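Local coordinates for high-affinity zinc uptake system protein znuA (Streptococcus suis, PDB 3MFQ) that binds zinc and probably serves as the metal-capturing, substrate-binding component of a bacterial ABC transporter for metal uptake, at residues P7-V20 against L53-E67. Sequence-based numbering, arbitrary orientation.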
loop_
_atom_site.group_PDB
_atom_site.type_symbol
_atom_site.label_atom_id
_atom_site.label_comp_id
_atom_site.label_asym_id
_atom_site.label_seq_id
_atom_site.Cartn_x
_atom_site.Cartn_y
_atom_site.Cartn_z
ATOM N N PRO A 7 21.978 3.850 15.733
ATOM C CA PRO A 7 21.447 2.529 15.382
ATOM C C PRO A 7 21.040 2.463 13.916
ATOM O O PRO A 7 20.522 3.437 13.368
ATOM C CB PRO A 7 20.214 2.401 16.279
ATOM C CG PRO A 7 20.496 3.277 17.429
ATOM C CD PRO A 7 21.280 4.433 16.889
ATOM N N ARG A 8 21.279 1.317 13.288
ATOM C CA ARG A 8 20.948 1.131 11.883
ATOM C C ARG A 8 19.741 0.212 11.739
ATOM O O ARG A 8 19.768 -0.948 12.141
ATOM C CB ARG A 8 22.154 0.576 11.115
ATOM C CG ARG A 8 21.976 0.508 9.602
ATOM C CD ARG A 8 23.304 0.639 8.875
ATOM N NE ARG A 8 24.006 1.857 9.268
ATOM C CZ ARG A 8 23.722 3.069 8.799
ATOM N NH1 ARG A 8 22.744 3.229 7.917
ATOM N NH2 ARG A 8 24.413 4.122 9.213
ATOM N N VAL A 9 18.677 0.745 11.152
ATOM C CA VAL A 9 17.442 -0.002 10.962
ATOM C C VAL A 9 17.101 -0.127 9.485
ATOM O O VAL A 9 16.627 0.822 8.887
ATOM C CB VAL A 9 16.273 0.686 11.698
ATOM C CG1 VAL A 9 15.017 -0.039 11.415
ATOM C CG2 VAL A 9 16.572 0.786 13.173
ATOM N N ALA A 10 17.293 -1.319 8.931
ATOM C CA ALA A 10 17.018 -1.587 7.531
ATOM C C ALA A 10 15.510 -1.616 7.296
ATOM O O ALA A 10 14.738 -2.097 8.124
ATOM C CB ALA A 10 17.661 -2.874 7.126
ATOM N N VAL A 11 15.088 -1.058 6.173
ATOM C CA VAL A 11 13.674 -0.853 5.952
ATOM C C VAL A 11 13.331 -1.154 4.498
ATOM O O VAL A 11 13.946 -0.623 3.576
ATOM C CB VAL A 11 13.241 0.579 6.376
ATOM C CG1 VAL A 11 13.967 1.023 7.660
ATOM C CG2 VAL A 11 13.475 1.573 5.248
ATOM N N THR A 12 12.359 -2.039 4.307
ATOM C CA THR A 12 12.064 -2.572 2.982
ATOM C C THR A 12 11.459 -1.538 2.042
ATOM O O THR A 12 11.996 -1.281 0.967
ATOM C CB THR A 12 11.149 -3.815 3.055
ATOM O OG1 THR A 12 10.038 -3.545 3.920
ATOM C CG2 THR A 12 11.922 -5.005 3.602
ATOM N N THR A 13 10.347 -0.939 2.447
ATOM C CA THR A 13 9.622 -0.035 1.563
ATOM C C THR A 13 9.593 1.394 2.079
ATOM O O THR A 13 9.848 1.650 3.255
ATOM C CB THR A 13 8.177 -0.491 1.373
ATOM O OG1 THR A 13 7.400 -0.073 2.500
ATOM C CG2 THR A 13 8.112 -2.004 1.238
ATOM N N SER A 14 9.266 2.319 1.185
ATOM C CA SER A 14 9.150 3.724 1.538
ATOM C C SER A 14 8.106 3.929 2.627
ATOM O O SER A 14 8.156 4.911 3.366
ATOM C CB SER A 14 8.782 4.545 0.306
ATOM O OG SER A 14 7.620 4.021 -0.313
ATOM N N PHE A 15 7.155 3.005 2.718
ATOM C CA PHE A 15 6.146 3.066 3.768
ATOM C C PHE A 15 6.832 3.095 5.110
ATOM O O PHE A 15 6.658 4.019 5.900
ATOM C CB PHE A 15 5.241 1.841 3.726
ATOM C CG PHE A 15 4.346 1.795 2.542
ATOM C CD1 PHE A 15 3.184 2.539 2.513
ATOM C CD2 PHE A 15 4.659 1.001 1.456
ATOM C CE1 PHE A 15 2.355 2.498 1.419
ATOM C CE2 PHE A 15 3.835 0.954 0.360
ATOM C CZ PHE A 15 2.681 1.704 0.339
ATOM N N LEU A 16 7.611 2.056 5.363
ATOM C CA LEU A 16 8.298 1.927 6.627
ATOM C C LEU A 16 9.262 3.095 6.791
ATOM O O LEU A 16 9.318 3.711 7.859
ATOM C CB LEU A 16 8.996 0.571 6.705
ATOM C CG LEU A 16 8.027 -0.563 6.342
ATOM C CD1 LEU A 16 8.660 -1.928 6.544
ATOM C CD2 LEU A 16 6.734 -0.445 7.139
ATOM N N ASN A 17 9.988 3.423 5.720
ATOM C CA ASN A 17 10.889 4.577 5.729
ATOM C C ASN A 17 10.260 5.822 6.356
ATOM O O ASN A 17 10.907 6.535 7.119
ATOM C CB ASN A 17 11.380 4.911 4.318
ATOM C CG ASN A 17 12.500 5.939 4.324
ATOM O OD1 ASN A 17 13.518 5.750 4.989
ATOM N ND2 ASN A 17 12.317 7.031 3.588
ATOM N N ASP A 18 9.001 6.080 6.023
ATOM C CA ASP A 18 8.274 7.206 6.593
ATOM C C ASP A 18 7.936 6.950 8.057
ATOM O O ASP A 18 8.249 7.756 8.931
ATOM C CB ASP A 18 6.989 7.457 5.806
ATOM C CG ASP A 18 6.147 8.569 6.401
ATOM O OD1 ASP A 18 6.727 9.566 6.881
ATOM O OD2 ASP A 18 4.903 8.450 6.379
ATOM N N MET A 19 7.289 5.818 8.310
ATOM C CA MET A 19 6.877 5.444 9.656
ATOM C C MET A 19 7.986 5.677 10.679
ATOM O O MET A 19 7.813 6.439 11.627
ATOM C CB MET A 19 6.422 3.980 9.679
ATOM C CG MET A 19 5.864 3.510 11.020
ATOM S SD MET A 19 5.142 1.857 10.948
ATOM C CE MET A 19 6.524 0.913 10.325
ATOM N N VAL A 20 9.127 5.024 10.478
ATOM C CA VAL A 20 10.239 5.124 11.419
ATOM C C VAL A 20 10.650 6.568 11.670
ATOM O O VAL A 20 10.858 6.971 12.811
ATOM C CB VAL A 20 11.464 4.330 10.943
ATOM C CG1 VAL A 20 12.630 4.539 11.893
ATOM C CG2 VAL A 20 11.124 2.861 10.848
ATOM N N LEU A 53 20.737 -5.918 5.326
ATOM C CA LEU A 53 20.003 -6.662 6.340
ATOM C C LEU A 53 20.947 -7.165 7.417
ATOM O O LEU A 53 20.632 -7.128 8.605
ATOM C CB LEU A 53 19.282 -7.851 5.708
ATOM C CG LEU A 53 18.246 -7.536 4.634
ATOM C CD1 LEU A 53 17.674 -8.819 4.063
ATOM C CD2 LEU A 53 17.143 -6.665 5.206
ATOM N N GLN A 54 22.108 -7.639 6.983
ATOM C CA GLN A 54 23.097 -8.223 7.878
ATOM C C GLN A 54 23.729 -7.162 8.776
ATOM O O GLN A 54 23.905 -7.377 9.975
ATOM C CB GLN A 54 24.174 -8.937 7.057
ATOM C CG GLN A 54 24.678 -10.235 7.667
ATOM C CD GLN A 54 25.762 -10.018 8.703
ATOM O OE1 GLN A 54 25.957 -10.842 9.597
ATOM N NE2 GLN A 54 26.480 -8.905 8.587
ATOM N N LYS A 55 24.060 -6.016 8.190
ATOM C CA LYS A 55 24.697 -4.923 8.920
ATOM C C LYS A 55 23.713 -4.210 9.838
ATOM O O LYS A 55 24.111 -3.437 10.708
ATOM C CB LYS A 55 25.300 -3.908 7.946
ATOM C CG LYS A 55 26.390 -4.457 7.035
ATOM C CD LYS A 55 26.873 -3.385 6.065
ATOM C CE LYS A 55 27.996 -3.894 5.174
ATOM N NZ LYS A 55 28.415 -2.871 4.174
ATOM N N ALA A 56 22.426 -4.470 9.634
ATOM C CA ALA A 56 21.378 -3.773 10.371
ATOM C C ALA A 56 21.270 -4.228 11.825
ATOM O O ALA A 56 21.413 -5.411 12.132
ATOM C CB ALA A 56 20.040 -3.935 9.660
ATOM N N ASP A 57 21.020 -3.272 12.712
ATOM C CA ASP A 57 20.764 -3.570 14.114
ATOM C C ASP A 57 19.313 -4.002 14.270
ATOM O O ASP A 57 18.969 -4.768 15.170
ATOM C CB ASP A 57 21.036 -2.339 14.980
ATOM C CG ASP A 57 22.471 -1.852 14.874
ATOM O OD1 ASP A 57 23.387 -2.696 14.767
ATOM O OD2 ASP A 57 22.683 -0.622 14.904
ATOM N N LEU A 58 18.467 -3.496 13.379
ATOM C CA LEU A 58 17.046 -3.820 13.370
ATOM C C LEU A 58 16.540 -3.817 11.936
ATOM O O LEU A 58 16.832 -2.902 11.173
ATOM C CB LEU A 58 16.256 -2.802 14.198
ATOM C CG LEU A 58 14.728 -2.869 14.122
ATOM C CD1 LEU A 58 14.222 -4.181 14.694
ATOM C CD2 LEU A 58 14.090 -1.691 14.843
ATOM N N VAL A 59 15.784 -4.844 11.571
ATOM C CA VAL A 59 15.191 -4.907 10.241
ATOM C C VAL A 59 13.667 -4.926 10.338
ATOM O O VAL A 59 13.099 -5.754 11.045
ATOM C CB VAL A 59 15.684 -6.141 9.456
ATOM C CG1 VAL A 59 14.940 -6.269 8.133
ATOM C CG2 VAL A 59 17.186 -6.060 9.223
ATOM N N LEU A 60 13.012 -4.008 9.632
ATOM C CA LEU A 60 11.553 -3.921 9.659
ATOM C C LEU A 60 10.945 -4.118 8.274
ATOM O O LEU A 60 11.428 -3.556 7.288
ATOM C CB LEU A 60 11.101 -2.581 10.241
ATOM C CG LEU A 60 11.222 -2.417 11.757
ATOM C CD1 LEU A 60 10.968 -0.976 12.162
ATOM C CD2 LEU A 60 10.264 -3.358 12.471
ATOM N N TYR A 61 9.884 -4.918 8.206
ATOM C CA TYR A 61 9.197 -5.176 6.944
ATOM C C TYR A 61 7.704 -5.419 7.150
ATOM O O TYR A 61 7.247 -5.626 8.275
ATOM C CB TYR A 61 9.835 -6.358 6.210
ATOM C CG TYR A 61 9.635 -7.695 6.889
ATOM C CD1 TYR A 61 10.270 -7.990 8.089
ATOM C CD2 TYR A 61 8.820 -8.666 6.324
ATOM C CE1 TYR A 61 10.092 -9.213 8.709
ATOM C CE2 TYR A 61 8.638 -9.892 6.938
ATOM C CZ TYR A 61 9.274 -10.160 8.129
ATOM O OH TYR A 61 9.092 -11.380 8.741
ATOM N N HIS A 62 6.952 -5.393 6.055
ATOM C CA HIS A 62 5.508 -5.591 6.097
ATOM C C HIS A 62 5.150 -7.015 6.497
ATOM O O HIS A 62 4.517 -7.245 7.526
ATOM C CB HIS A 62 4.892 -5.287 4.731
ATOM C CG HIS A 62 5.020 -3.858 4.310
ATOM N ND1 HIS A 62 6.232 -3.202 4.262
ATOM C CD2 HIS A 62 4.092 -2.961 3.900
ATOM C CE1 HIS A 62 6.042 -1.960 3.854
ATOM N NE2 HIS A 62 4.752 -1.789 3.626
ATOM N N GLY A 63 5.559 -7.970 5.670
ATOM C CA GLY A 63 5.176 -9.355 5.860
ATOM C C GLY A 63 4.079 -9.732 4.885
ATOM O O GLY A 63 3.909 -9.078 3.855
ATOM N N LEU A 64 3.333 -10.784 5.207
ATOM C CA LEU A 64 2.232 -11.232 4.361
ATOM C C LEU A 64 2.698 -11.469 2.928
ATOM O O LEU A 64 1.915 -11.357 1.984
ATOM C CB LEU A 64 1.094 -10.210 4.378
ATOM C CG LEU A 64 0.661 -9.704 5.754
ATOM C CD1 LEU A 64 -0.560 -8.808 5.632
ATOM C CD2 LEU A 64 0.384 -10.867 6.695
ATOM N N HIS A 65 3.978 -11.793 2.773
ATOM C CA HIS A 65 4.552 -12.066 1.459
ATOM C C HIS A 65 4.497 -10.845 0.545
ATOM O O HIS A 65 4.587 -10.971 -0.677
ATOM C CB HIS A 65 3.842 -13.248 0.793
ATOM C CG HIS A 65 4.024 -14.552 1.506
ATOM N ND1 HIS A 65 4.342 -14.629 2.849
ATOM C CD2 HIS A 65 3.923 -15.826 1.073
ATOM C CE1 HIS A 65 4.432 -15.895 3.202
ATOM N NE2 HIS A 65 4.182 -16.648 2.145
ATOM N N PHE A 66 4.346 -9.664 1.136
ATOM C CA PHE A 66 4.330 -8.431 0.356
ATOM C C PHE A 66 5.618 -8.297 -0.454
ATOM O O PHE A 66 5.582 -8.133 -1.674
ATOM C CB PHE A 66 4.123 -7.214 1.263
ATOM C CG PHE A 66 4.221 -5.895 0.545
ATOM C CD1 PHE A 66 3.680 -5.734 -0.722
ATOM C CD2 PHE A 66 4.845 -4.812 1.142
ATOM C CE1 PHE A 66 3.768 -4.519 -1.383
ATOM C CE2 PHE A 66 4.936 -3.596 0.488
ATOM C CZ PHE A 66 4.396 -3.450 -0.776
ATOM N N GLU A 67 6.753 -8.380 0.233
ATOM C CA GLU A 67 8.049 -8.349 -0.429
ATOM C C GLU A 67 8.160 -9.483 -1.443
ATOM O O GLU A 67 8.959 -9.415 -2.371
ATOM C CB GLU A 67 9.183 -8.416 0.593
ATOM C CG GLU A 67 9.418 -7.112 1.348
ATOM C CD GLU A 67 8.502 -6.945 2.545
ATOM O OE1 GLU A 67 7.606 -7.792 2.732
ATOM O OE2 GLU A 67 8.683 -5.971 3.304
#
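Arg8 O accepts from both Asp57 N and Leu58 N, opening the ladder that pairs strands 8-11 and 58-61 in parallel. They are the inner strands of a four-stranded sheet, flanked by strands 29-32 and 79-80, in an alpha/beta lobe of the kind found in cluster A metal-binding proteins. Farther along, Leu60 N gives a nearly straight bond (173°) to Ala10 O at 3.0 Å. Toward the C-terminal end the strands part: Thr12 N reaches Leu60 O only weakly, at 3.5 Å.

On one face of this pair the branched side chains of Val9 and Leu58 run side by side, and Leu60 CD1 touches Val9 CG1, giving helix 14-20 an apolar surface to pack on. Val20 CG2 lies against Leu60 CD1, and Leu16 CD1 over the backbone of Leu60 and Tyr61. The other face takes Ala10, whose lone methyl suits the close spacing there: its CB is 3.6 Å from Ala56 CB and also meets Val59 CG2.

Past strand 58-61 the backbone leads toward the zinc site. The His62 and Phe15 rings touch with their planes steeply inclined (77°), and the edge of Phe66, through CD2, lies over the rim of one His62 face. Phe66 comes within about 5 Å of the zinc and meets the metal ligand His41 edge-to-face. Trp106 packs against all three rings.

At the N-terminal end of the ladder, the short Asp57 side chain curls back beside its own backbone N (chi1 -60°), placing OD2 2.9 Å from Arg8 N, which meets it from above the carboxylate plane. The Arg8 guanidinium instead salt-bridges Asp31. Beyond the C-terminal ends of the strands, a buried threonine supplies a hydroxyl to a buried carboxylate: Thr12 OG1 donates to Glu67 OE2 at 2.8 Å, using the anti lone pair of that oxygen, which also accepts a weak bond from His62 N.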